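Local coordinates for protein phosphoribosylformylglycinamidine synthase 2 (Thermus thermophilus, PDB 3VIU) that is a synthase of the AIR synthase-related family, built from two repeats of an N-terminal and a C-terminal domain, and binds adenosine-5'-diphosphate and a magnesium ion, at residues A[12-17]-A[43-48]; A[121-126]-A[538-543]; A[468-473]-A[478-483]. All blocks are in the same frame, centred on the assembly; numbering follows the deposited sequence.

Contact 1 closes before the others open along the chain, and contact 3 falls between the two segments of contact 2. Contact 1 joins helix 12-22 to the loop between helices 40-43 and 48-51, beside the bound ADP. Contact 2 lies near the centre of the chain, about 28 Å from contact 1 between centres. It brings together two six-stranded sheets, one from each AIR synthase-related N-terminal range. Contact 3 lies about 15 Å from contact 2, centre to centre, and touches it. V543 meets Y483 within the sheet and A469 from the helix packed on it. That helix, 458-475, carries N472 of the magnesium site, so it packs against the strand that faces 116-126 in contact 2.

Contact 1. Residues A[12-17]-A[43-48]; sequences EGEYRE and AYKNSR. With ADP (adenosine-5'-diphosphate), chain B.
E14 and K45 meet from opposite directions and form a salt bridge between helix 12-22 and the loop after helix 40-43. Both residues lie in the linker region at the start of the chain. Segment 12-17 begins as regular helix, with R16 N bonded to E12 O and E17 N to G13 O. From this turn E14 sends a side chain, extended beyond CG, across to the loop. Its OE2 lies 2.6 Å from K45 NZ. The ammonium arrives on the syn side of OE2, 22° out of the carboxylate plane. OE1 is farther from the same nitrogen, at 3.3 Å, so the bridge rests mainly on one oxygen. K45 reaches it with a bend at its third torsion (chi3 -59°).

The loop carries a second task. Y44 takes a positive phi just after helix 40-43, and its ring turns to the nucleotide. Y44 CE2 lies 3.2 Å from N7 of ADP. R48 holds the turn: its NH1 donates to A43 O over 2.6 Å with an N-H...O angle of 159°, and the oxygen lies in the guanidinium plane.

Y366 joins both partners of the bridge. Its hydroxyl is hydrogen-bonded with E14 OE2, and its backbone bonds to that of K45. OE2 is thus gripped twice. The short ion pair probably keeps E14 ionised and ties helix 12-22 to the loop that brings Y44 to ADP.

Contact 2. Residues A[121-126]-A[538-543]; sequences LDSLRF and TAMVGV
M540, a selenomethionine in the model, reaches across between two sheets and lies against S123 and R125. S123 OG runs alongside its chain, 3.1 Å from M540 CG, 3.2 Å from SE and 3.1 Å from CE. The terminal CE also touches R125 CG at 3.4 Å. It sits over the centre of one face of the R125 guanidinium, 3.6 Å above the plane. The chain of M540 is extended beyond CG, which lets the methyl reach that far. S123 OG stands opposite its backbone N about the first torsion (chi1 -154°), and this brings it to the side of the selenomethionine.

L124 O and D160 fix the orientation of the guanidinium. R125 NH2 donates to L124 O over 2.8 Å. The oxygen lies in the guanidinium plane, but NH2 comes from above the L124 carbonyl plane, 59° out of it. R125 NH1 makes a salt bridge with D160 on neighbouring strand 156-163.

Strands 116-126 and 538-548 run nearly antiparallel in these segments, at 164°, with their axes 9.1 Å apart. They belong to separate sheets packed face to face, one from each N-terminal domain range. This is consistent with an internal counterpart of the dimer interface of PurM-like proteins.

M540 touches S123 and R125 by van der Waals contact alone. The buried S123 hydroxyl has no polar partner in the model, so the contact rests on fit, with the charge of R125 answered by D160.

Contact 3. Residues A[468-473]-A[478-483]; sequences EACRNV and AKPLAY. With MG (magnesium ion), chain D.
V473 and A478 meet where a helix turns into a strand, while N472, next to V473, binds a magnesium ion on another side of the same helix. The motif is the second half of a beta-alpha-beta crossover in the AIR synthase-related N-terminal domain. Strand 441-448 leads to helix 458-475, which passes into strand 479-488, parallel to the first. Strand 538-548 lies between these two in the sheet.

The chain turns tightly from helix to strand. A478 N donates to V473 O over 3.1 Å with an N-H...O angle of 155°. The donor is tilted 29° from the carbonyl plane. The side chains meet next to this bond: V473 CG1 lies 3.6 Å from A478 CB. CG1 stands opposite the backbone N of V473 (chi1 162°), and this turns it to the incoming strand. One turn back along the helix, C470 lies against the ring of P480. Its CB is 4.0 Å from P480 CG, and its SG lies alongside P480 CB. This side of the helix is buried, and both touches are apolar.

The metal is bound from another face of the same helix. N472 OD1 coordinates magnesium at 2.6 Å, together with D430, D620 and two waters. D448 accepts a hydrogen bond from N472 ND2, which fixes the rotation of the amide and points OD1 at the ion. R471 supports the site from the second shell through a salt bridge with D620. E468, one turn before N472, reaches the metal through water: water 1, bound to the ion, donates to E468 OE1 over 2.8 Å.

Contact 1. Residues A[12-17]-A[43-48]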
loop_
_atom_site.group_PDB
_atom_site.type_symbol
_atom_site.label_atom_id
_atom_site.label_comp_id
_atom_site.label_asym_id
_atom_site.label_seq_id
_atom_site.Cartn_x
_atom_site.Cartn_y
_atom_site.Cartn_z
ATOM N N GLU A 12 -13.385 -29.382 11.477
ATOM C CA GLU A 12 -13.883 -30.131 12.626
ATOM C C GLU A 12 -13.318 -29.559 13.922
ATOM O O GLU A 12 -14.053 -29.350 14.892
ATOM C CB GLU A 12 -13.495 -31.608 12.508
ATOM C CG GLU A 12 -13.998 -32.479 13.651
ATOM C CD GLU A 12 -15.514 -32.515 13.732
ATOM O OE1 GLU A 12 -16.156 -33.005 12.775
ATOM O OE2 GLU A 12 -16.063 -32.047 14.750
ATOM N N GLY A 13 -12.010 -29.312 13.929
ATOM C CA GLY A 13 -11.363 -28.764 15.104
ATOM C C GLY A 13 -11.934 -27.406 15.460
ATOM O O GLY A 13 -12.211 -27.125 16.624
ATOM N N GLU A 14 -12.117 -26.561 14.451
ATOM C CA GLU A 14 -12.660 -25.227 14.668
ATOM C C GLU A 14 -14.111 -25.264 15.121
ATOM O O GLU A 14 -14.529 -24.451 15.943
ATOM C CB GLU A 14 -12.537 -24.390 13.393
ATOM C CG GLU A 14 -11.279 -23.545 13.354
ATOM C CD GLU A 14 -11.150 -22.737 12.084
ATOM O OE1 GLU A 14 -12.150 -22.116 11.669
ATOM O OE2 GLU A 14 -10.043 -22.716 11.507
ATOM N N TYR A 15 -14.877 -26.209 14.585
ATOM C CA TYR A 15 -16.282 -26.342 14.950
ATOM C C TYR A 15 -16.401 -26.797 16.395
ATOM O O TYR A 15 -17.263 -26.327 17.135
ATOM C CB TYR A 15 -16.988 -27.344 14.028
ATOM C CG TYR A 15 -18.415 -27.645 14.434
ATOM C CD1 TYR A 15 -18.706 -28.675 15.331
ATOM C CD2 TYR A 15 -19.474 -26.877 13.950
ATOM C CE1 TYR A 15 -20.016 -28.930 15.737
ATOM C CE2 TYR A 15 -20.788 -27.121 14.349
ATOM C CZ TYR A 15 -21.050 -28.148 15.242
ATOM O OH TYR A 15 -22.344 -28.384 15.643
ATOM N N ARG A 16 -15.531 -27.714 16.795
ATOM C CA ARG A 16 -15.558 -28.215 18.155
ATOM C C ARG A 16 -15.260 -27.078 19.126
ATOM O O ARG A 16 -15.802 -27.035 20.232
ATOM C CB ARG A 16 -14.528 -29.334 18.334
ATOM C CG ARG A 16 -14.800 -30.204 19.549
ATOM C CD ARG A 16 -16.150 -30.895 19.403
ATOM N NE ARG A 16 -16.128 -31.876 18.321
ATOM C CZ ARG A 16 -17.186 -32.226 17.595
ATOM N NH1 ARG A 16 -17.052 -33.136 16.639
ATOM N NH2 ARG A 16 -18.370 -31.661 17.809
ATOM N N GLU A 17 -14.402 -26.152 18.707
ATOM C CA GLU A 17 -14.045 -25.029 19.559
ATOM C C GLU A 17 -15.199 -24.039 19.667
ATOM O O GLU A 17 -15.351 -23.359 20.679
ATOM C CB GLU A 17 -12.799 -24.320 19.024
ATOM C CG GLU A 17 -12.117 -23.449 20.073
ATOM C CD GLU A 17 -10.741 -22.975 19.646
ATOM O OE1 GLU A 17 -9.935 -23.813 19.182
ATOM O OE2 GLU A 17 -10.461 -21.763 19.786
ATOM N N ALA A 43 -10.050 -13.294 10.227
ATOM C CA ALA A 43 -9.368 -13.685 11.453
ATOM C C ALA A 43 -7.843 -13.645 11.468
ATOM O O ALA A 43 -7.255 -13.564 12.551
ATOM C CB ALA A 43 -9.850 -15.075 11.880
ATOM N N TYR A 44 -7.200 -13.710 10.300
ATOM C CA TYR A 44 -5.738 -13.678 10.252
ATOM C C TYR A 44 -5.161 -14.800 11.120
ATOM O O TYR A 44 -4.175 -14.609 11.823
ATOM C CB TYR A 44 -5.227 -12.335 10.779
ATOM C CG TYR A 44 -5.432 -11.179 9.838
ATOM C CD1 TYR A 44 -6.715 -10.795 9.420
ATOM C CD2 TYR A 44 -4.339 -10.488 9.320
ATOM C CE1 TYR A 44 -6.891 -9.758 8.502
ATOM C CE2 TYR A 44 -4.507 -9.460 8.406
ATOM C CZ TYR A 44 -5.776 -9.100 7.998
ATOM O OH TYR A 44 -5.907 -8.095 7.072
ATOM N N LYS A 45 -5.782 -15.969 11.061
ATOM C CA LYS A 45 -5.373 -17.109 11.864
ATOM C C LYS A 45 -3.914 -17.560 11.767
ATOM O O LYS A 45 -3.307 -17.902 12.777
ATOM C CB LYS A 45 -6.312 -18.280 11.579
ATOM C CG LYS A 45 -7.740 -18.016 12.042
ATOM C CD LYS A 45 -8.666 -19.205 11.797
ATOM C CE LYS A 45 -8.720 -19.575 10.318
ATOM N NZ LYS A 45 -9.805 -20.548 10.023
ATOM N N ASN A 46 -3.337 -17.550 10.574
ATOM C CA ASN A 46 -1.957 -17.989 10.431
ATOM C C ASN A 46 -0.909 -16.890 10.480
ATOM O O ASN A 46 0.285 -17.182 10.567
ATOM C CB ASN A 46 -1.795 -18.776 9.135
ATOM C CG ASN A 46 -2.583 -20.065 9.145
ATOM O OD1 ASN A 46 -3.810 -20.070 9.009
ATOM N ND2 ASN A 46 -1.882 -21.171 9.320
ATOM N N SER A 47 -1.344 -15.636 10.446
ATOM C CA SER A 47 -0.412 -14.512 10.451
ATOM C C SER A 47 -0.285 -13.750 11.761
ATOM O O SER A 47 0.757 -13.151 12.015
ATOM C CB SER A 47 -0.777 -13.517 9.342
ATOM O OG SER A 47 -2.044 -12.936 9.583
ATOM N N ARG A 48 -1.328 -13.762 12.589
ATOM C CA ARG A 48 -1.282 -13.040 13.859
ATOM C C ARG A 48 -0.057 -13.352 14.717
ATOM O O ARG A 48 0.662 -12.443 15.118
ATOM C CB ARG A 48 -2.566 -13.279 14.664
ATOM C CG ARG A 48 -3.587 -12.130 14.562
ATOM C CD ARG A 48 -5.036 -12.634 14.612
ATOM N NE ARG A 48 -5.380 -13.283 15.876
ATOM C CZ ARG A 48 -6.468 -14.024 16.068
ATOM N NH1 ARG A 48 -7.331 -14.220 15.078
ATOM N NH2 ARG A 48 -6.700 -14.570 17.256
HETATM P PB ADP B . -10.764 -4.011 7.144
HETATM O O1B ADP B . -11.399 -5.347 6.969
HETATM O O2B ADP B . -10.028 -3.590 5.775
HETATM O O3B ADP B . -11.964 -2.893 7.538
HETATM P PA ADP B . -9.048 -5.550 8.605
HETATM O O1A ADP B . -9.912 -6.287 9.567
HETATM O O2A ADP B . -8.984 -6.383 7.216
HETATM O O3A ADP B . -9.661 -4.047 8.357
HETATM O "O5'" ADP B . -7.516 -5.397 9.153
HETATM C "C5'" ADP B . -7.434 -5.895 10.502
HETATM C "C4'" ADP B . -6.623 -4.963 11.449
HETATM O "O4'" ADP B . -5.262 -5.469 11.641
HETATM C "C3'" ADP B . -6.457 -3.511 10.931
HETATM O "O3'" ADP B . -6.424 -2.606 12.042
HETATM C "C2'" ADP B . -5.132 -3.560 10.169
HETATM O "O2'" ADP B . -4.515 -2.274 10.068
HETATM C "C1'" ADP B . -4.309 -4.569 10.973
HETATM N N9 ADP B . -3.391 -5.328 10.112
HETATM C C8 ADP B . -3.724 -6.355 9.274
HETATM N N7 ADP B . -2.668 -6.806 8.661
HETATM C C5 ADP B . -1.587 -6.103 9.060
HETATM C C6 ADP B . -0.202 -6.131 8.753
HETATM N N6 ADP B . 0.297 -7.047 7.844
HETATM N N1 ADP B . 0.617 -5.247 9.364
HETATM C C2 ADP B . 0.152 -4.350 10.248
HETATM N N3 ADP B . -1.143 -4.292 10.564
HETATM C C4 ADP B . -2.035 -5.137 10.003
#

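Contact 2. Residues A[121-126]-A[538-543]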
loop_
_atom_site.group_PDB
_atom_site.type_symbol
_atom_site.label_atom_id
_atom_site.label_comp_id
_atom_site.label_asym_id
_atom_site.label_seq_id
_atom_site.Cartn_x
_atom_site.Cartn_y
_atom_site.Cartn_z
ATOM N N LEU A 121 -2.984 5.396 -3.809
ATOM C CA LEU A 121 -1.810 4.842 -4.473
ATOM C C LEU A 121 -2.145 3.384 -4.751
ATOM O O LEU A 121 -2.691 2.696 -3.891
ATOM C CB LEU A 121 -0.554 4.936 -3.595
ATOM C CG LEU A 121 0.027 6.318 -3.267
ATOM C CD1 LEU A 121 -0.751 6.939 -2.111
ATOM C CD2 LEU A 121 1.506 6.186 -2.887
ATOM N N ASP A 122 -1.840 2.918 -5.955
ATOM C CA ASP A 122 -2.130 1.538 -6.316
ATOM C C ASP A 122 -0.864 0.691 -6.436
ATOM O O ASP A 122 0.162 1.151 -6.931
ATOM C CB ASP A 122 -2.917 1.494 -7.628
ATOM C CG ASP A 122 -2.233 2.256 -8.745
ATOM O OD1 ASP A 122 -2.032 3.480 -8.591
ATOM O OD2 ASP A 122 -1.893 1.638 -9.779
ATOM N N SER A 123 -0.943 -0.548 -5.967
ATOM C CA SER A 123 0.184 -1.462 -6.030
ATOM C C SER A 123 -0.308 -2.654 -6.844
ATOM O O SER A 123 -1.110 -3.464 -6.363
ATOM C CB SER A 123 0.587 -1.884 -4.616
ATOM O OG SER A 123 1.951 -2.264 -4.569
ATOM N N LEU A 124 0.175 -2.758 -8.080
ATOM C CA LEU A 124 -0.267 -3.809 -8.996
ATOM C C LEU A 124 0.782 -4.820 -9.477
ATOM O O LEU A 124 1.929 -4.477 -9.773
ATOM C CB LEU A 124 -0.927 -3.153 -10.214
ATOM C CG LEU A 124 -1.901 -2.009 -9.918
ATOM C CD1 LEU A 124 -2.435 -1.430 -11.217
ATOM C CD2 LEU A 124 -3.052 -2.521 -9.054
ATOM N N ARG A 125 0.344 -6.070 -9.577
ATOM C CA ARG A 125 1.180 -7.178 -10.020
ATOM C C ARG A 125 0.394 -8.066 -10.979
ATOM O O ARG A 125 -0.643 -8.606 -10.617
ATOM C CB ARG A 125 1.637 -8.009 -8.814
ATOM C CG ARG A 125 2.470 -7.226 -7.802
ATOM C CD ARG A 125 3.805 -6.801 -8.406
ATOM N NE ARG A 125 4.670 -6.173 -7.418
ATOM C CZ ARG A 125 4.658 -4.881 -7.111
ATOM N NH1 ARG A 125 5.489 -4.431 -6.188
ATOM N NH2 ARG A 125 3.837 -4.034 -7.729
ATOM N N PHE A 126 0.898 -8.205 -12.204
ATOM C CA PHE A 126 0.280 -9.038 -13.234
ATOM C C PHE A 126 1.384 -9.870 -13.892
ATOM O O PHE A 126 2.575 -9.617 -13.671
ATOM C CB PHE A 126 -0.377 -8.165 -14.306
ATOM C CG PHE A 126 -1.416 -7.233 -13.780
ATOM C CD1 PHE A 126 -2.565 -7.723 -13.178
ATOM C CD2 PHE A 126 -1.255 -5.857 -13.905
ATOM C CE1 PHE A 126 -3.553 -6.850 -12.705
ATOM C CE2 PHE A 126 -2.230 -4.977 -13.438
ATOM C CZ PHE A 126 -3.385 -5.475 -12.836
ATOM N N THR A 538 5.065 -11.001 -1.540
ATOM C CA THR A 538 4.908 -9.587 -1.821
ATOM C C THR A 538 4.478 -8.718 -0.647
ATOM O O THR A 538 3.318 -8.732 -0.230
ATOM C CB THR A 538 3.906 -9.384 -2.978
ATOM O OG1 THR A 538 4.376 -10.075 -4.137
ATOM C CG2 THR A 538 3.773 -7.915 -3.319
ATOM N N ALA A 539 5.425 -7.956 -0.118
ATOM C CA ALA A 539 5.133 -7.045 0.972
ATOM C C ALA A 539 5.153 -5.644 0.368
ATOM O O ALA A 539 6.219 -5.061 0.156
ATOM C CB ALA A 539 6.184 -7.168 2.071
HETATM N N MSE A 540 3.973 -5.118 0.068
HETATM C CA MSE A 540 3.867 -3.783 -0.493
HETATM C C MSE A 540 3.887 -2.795 0.656
HETATM O O MSE A 540 2.920 -2.655 1.397
HETATM C CB MSE A 540 2.593 -3.673 -1.322
HETATM C CG MSE A 540 2.664 -4.553 -2.557
HETATM SE SE MSE A 540 0.943 -5.019 -3.309
HETATM C CE MSE A 540 1.503 -5.310 -5.151
ATOM N N VAL A 541 5.025 -2.133 0.803
ATOM C CA VAL A 541 5.253 -1.177 1.870
ATOM C C VAL A 541 4.929 0.256 1.492
ATOM O O VAL A 541 5.489 0.801 0.545
ATOM C CB VAL A 541 6.723 -1.236 2.329
ATOM C CG1 VAL A 541 6.973 -0.233 3.452
ATOM C CG2 VAL A 541 7.058 -2.657 2.780
ATOM N N GLY A 542 4.016 0.853 2.251
ATOM C CA GLY A 542 3.627 2.227 2.023
ATOM C C GLY A 542 4.194 3.051 3.162
ATOM O O GLY A 542 4.032 2.695 4.332
ATOM N N VAL A 543 4.873 4.140 2.821
ATOM C CA VAL A 543 5.467 5.003 3.823
ATOM C C VAL A 543 4.986 6.436 3.691
ATOM O O VAL A 543 4.904 6.979 2.591
ATOM C CB VAL A 543 7.014 5.011 3.722
ATOM C CG1 VAL A 543 7.589 6.122 4.608
ATOM C CG2 VAL A 543 7.572 3.660 4.139
#

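Contact 3. Residues A[468-473]-A[478-483]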
loop_
_atom_site.group_PDB
_atom_site.type_symbol
_atom_site.label_atom_id
_atom_site.label_comp_id
_atom_site.label_asym_id
_atom_site.label_seq_id
_atom_site.Cartn_x
_atom_site.Cartn_y
_atom_site.Cartn_z
ATOM N N GLU A 468 13.493 1.000 0.551
ATOM C CA GLU A 468 13.210 1.776 -0.651
ATOM C C GLU A 468 12.110 2.812 -0.424
ATOM O O GLU A 468 12.279 3.984 -0.755
ATOM C CB GLU A 468 12.810 0.856 -1.810
ATOM C CG GLU A 468 12.711 1.595 -3.150
ATOM C CD GLU A 468 12.444 0.675 -4.338
ATOM O OE1 GLU A 468 12.604 1.129 -5.496
ATOM O OE2 GLU A 468 12.067 -0.498 -4.124
ATOM N N ALA A 469 10.985 2.385 0.139
ATOM C CA ALA A 469 9.887 3.308 0.392
ATOM C C ALA A 469 10.364 4.483 1.256
ATOM O O ALA A 469 10.063 5.642 0.965
ATOM C CB ALA A 469 8.735 2.578 1.073
ATOM N N CYS A 470 11.114 4.189 2.311
ATOM C CA CYS A 470 11.624 5.247 3.172
ATOM C C CYS A 470 12.628 6.124 2.425
ATOM O O CYS A 470 12.671 7.336 2.634
ATOM C CB CYS A 470 12.284 4.652 4.410
ATOM S SG CYS A 470 11.123 3.913 5.547
ATOM N N ARG A 471 13.427 5.507 1.550
ATOM C CA ARG A 471 14.419 6.239 0.782
ATOM C C ARG A 471 13.724 7.212 -0.165
ATOM O O ARG A 471 14.141 8.363 -0.304
ATOM C CB ARG A 471 15.300 5.274 -0.028
ATOM C CG ARG A 471 16.532 5.934 -0.663
ATOM C CD ARG A 471 17.278 4.977 -1.568
ATOM N NE ARG A 471 17.515 3.697 -0.906
ATOM C CZ ARG A 471 17.104 2.522 -1.377
ATOM N NH1 ARG A 471 17.368 1.420 -0.697
ATOM N NH2 ARG A 471 16.433 2.448 -2.525
ATOM N N ASN A 472 12.656 6.747 -0.805
ATOM C CA ASN A 472 11.916 7.582 -1.741
ATOM C C ASN A 472 11.313 8.820 -1.104
ATOM O O ASN A 472 11.265 9.886 -1.731
ATOM C CB ASN A 472 10.830 6.770 -2.430
ATOM C CG ASN A 472 11.390 5.868 -3.502
ATOM O OD1 ASN A 472 12.180 6.311 -4.336
ATOM N ND2 ASN A 472 10.987 4.597 -3.493
ATOM N N VAL A 473 10.854 8.682 0.137
ATOM C CA VAL A 473 10.273 9.803 0.861
ATOM C C VAL A 473 11.401 10.728 1.313
ATOM O O VAL A 473 11.283 11.945 1.232
ATOM C CB VAL A 473 9.469 9.311 2.081
ATOM C CG1 VAL A 473 9.234 10.450 3.061
ATOM C CG2 VAL A 473 8.143 8.742 1.614
ATOM N N ALA A 478 11.458 14.555 2.854
ATOM C CA ALA A 478 10.596 14.329 4.003
ATOM C C ALA A 478 11.107 13.218 4.926
ATOM O O ALA A 478 11.817 12.313 4.489
ATOM C CB ALA A 478 9.186 14.013 3.520
ATOM N N LYS A 479 10.743 13.296 6.203
ATOM C CA LYS A 479 11.157 12.283 7.163
ATOM C C LYS A 479 10.103 11.201 7.379
ATOM O O LYS A 479 8.962 11.494 7.756
ATOM C CB LYS A 479 11.494 12.907 8.518
ATOM C CG LYS A 479 11.893 11.862 9.562
ATOM C CD LYS A 479 12.387 12.503 10.840
ATOM C CE LYS A 479 12.741 11.456 11.886
ATOM N NZ LYS A 479 13.184 12.094 13.169
ATOM N N PRO A 480 10.485 9.932 7.165
ATOM C CA PRO A 480 9.611 8.765 7.324
ATOM C C PRO A 480 8.976 8.762 8.709
ATOM O O PRO A 480 9.681 8.755 9.713
ATOM C CB PRO A 480 10.574 7.591 7.146
ATOM C CG PRO A 480 11.638 8.145 6.270
ATOM C CD PRO A 480 11.860 9.507 6.845
ATOM N N LEU A 481 7.653 8.767 8.768
ATOM C CA LEU A 481 6.973 8.770 10.058
ATOM C C LEU A 481 6.507 7.381 10.474
ATOM O O LEU A 481 6.543 7.041 11.646
ATOM C CB LEU A 481 5.778 9.726 10.025
ATOM C CG LEU A 481 6.135 11.185 9.754
ATOM C CD1 LEU A 481 4.862 11.996 9.638
ATOM C CD2 LEU A 481 7.019 11.718 10.871
ATOM N N ALA A 482 6.070 6.584 9.505
ATOM C CA ALA A 482 5.601 5.230 9.775
ATOM C C ALA A 482 5.273 4.558 8.460
ATOM O O ALA A 482 5.310 5.192 7.411
ATOM C CB ALA A 482 4.360 5.260 10.658
ATOM N N TYR A 483 4.952 3.274 8.508
ATOM C CA TYR A 483 4.602 2.588 7.284
ATOM C C TYR A 483 3.372 1.716 7.447
ATOM O O TYR A 483 2.861 1.539 8.545
ATOM C CB TYR A 483 5.769 1.741 6.778
ATOM C CG TYR A 483 6.017 0.477 7.555
ATOM C CD1 TYR A 483 6.820 0.478 8.698
ATOM C CD2 TYR A 483 5.455 -0.730 7.141
ATOM C CE1 TYR A 483 7.057 -0.693 9.404
ATOM C CE2 TYR A 483 5.684 -1.904 7.838
ATOM C CZ TYR A 483 6.483 -1.881 8.970
ATOM O OH TYR A 483 6.672 -3.042 9.671
HETATM MG MG MG D . 12.834 5.852 -6.793
HETATM O O HOH W 1 13.643 3.739 -5.782
HETATM O O HOH W 2 14.680 5.511 -8.507
#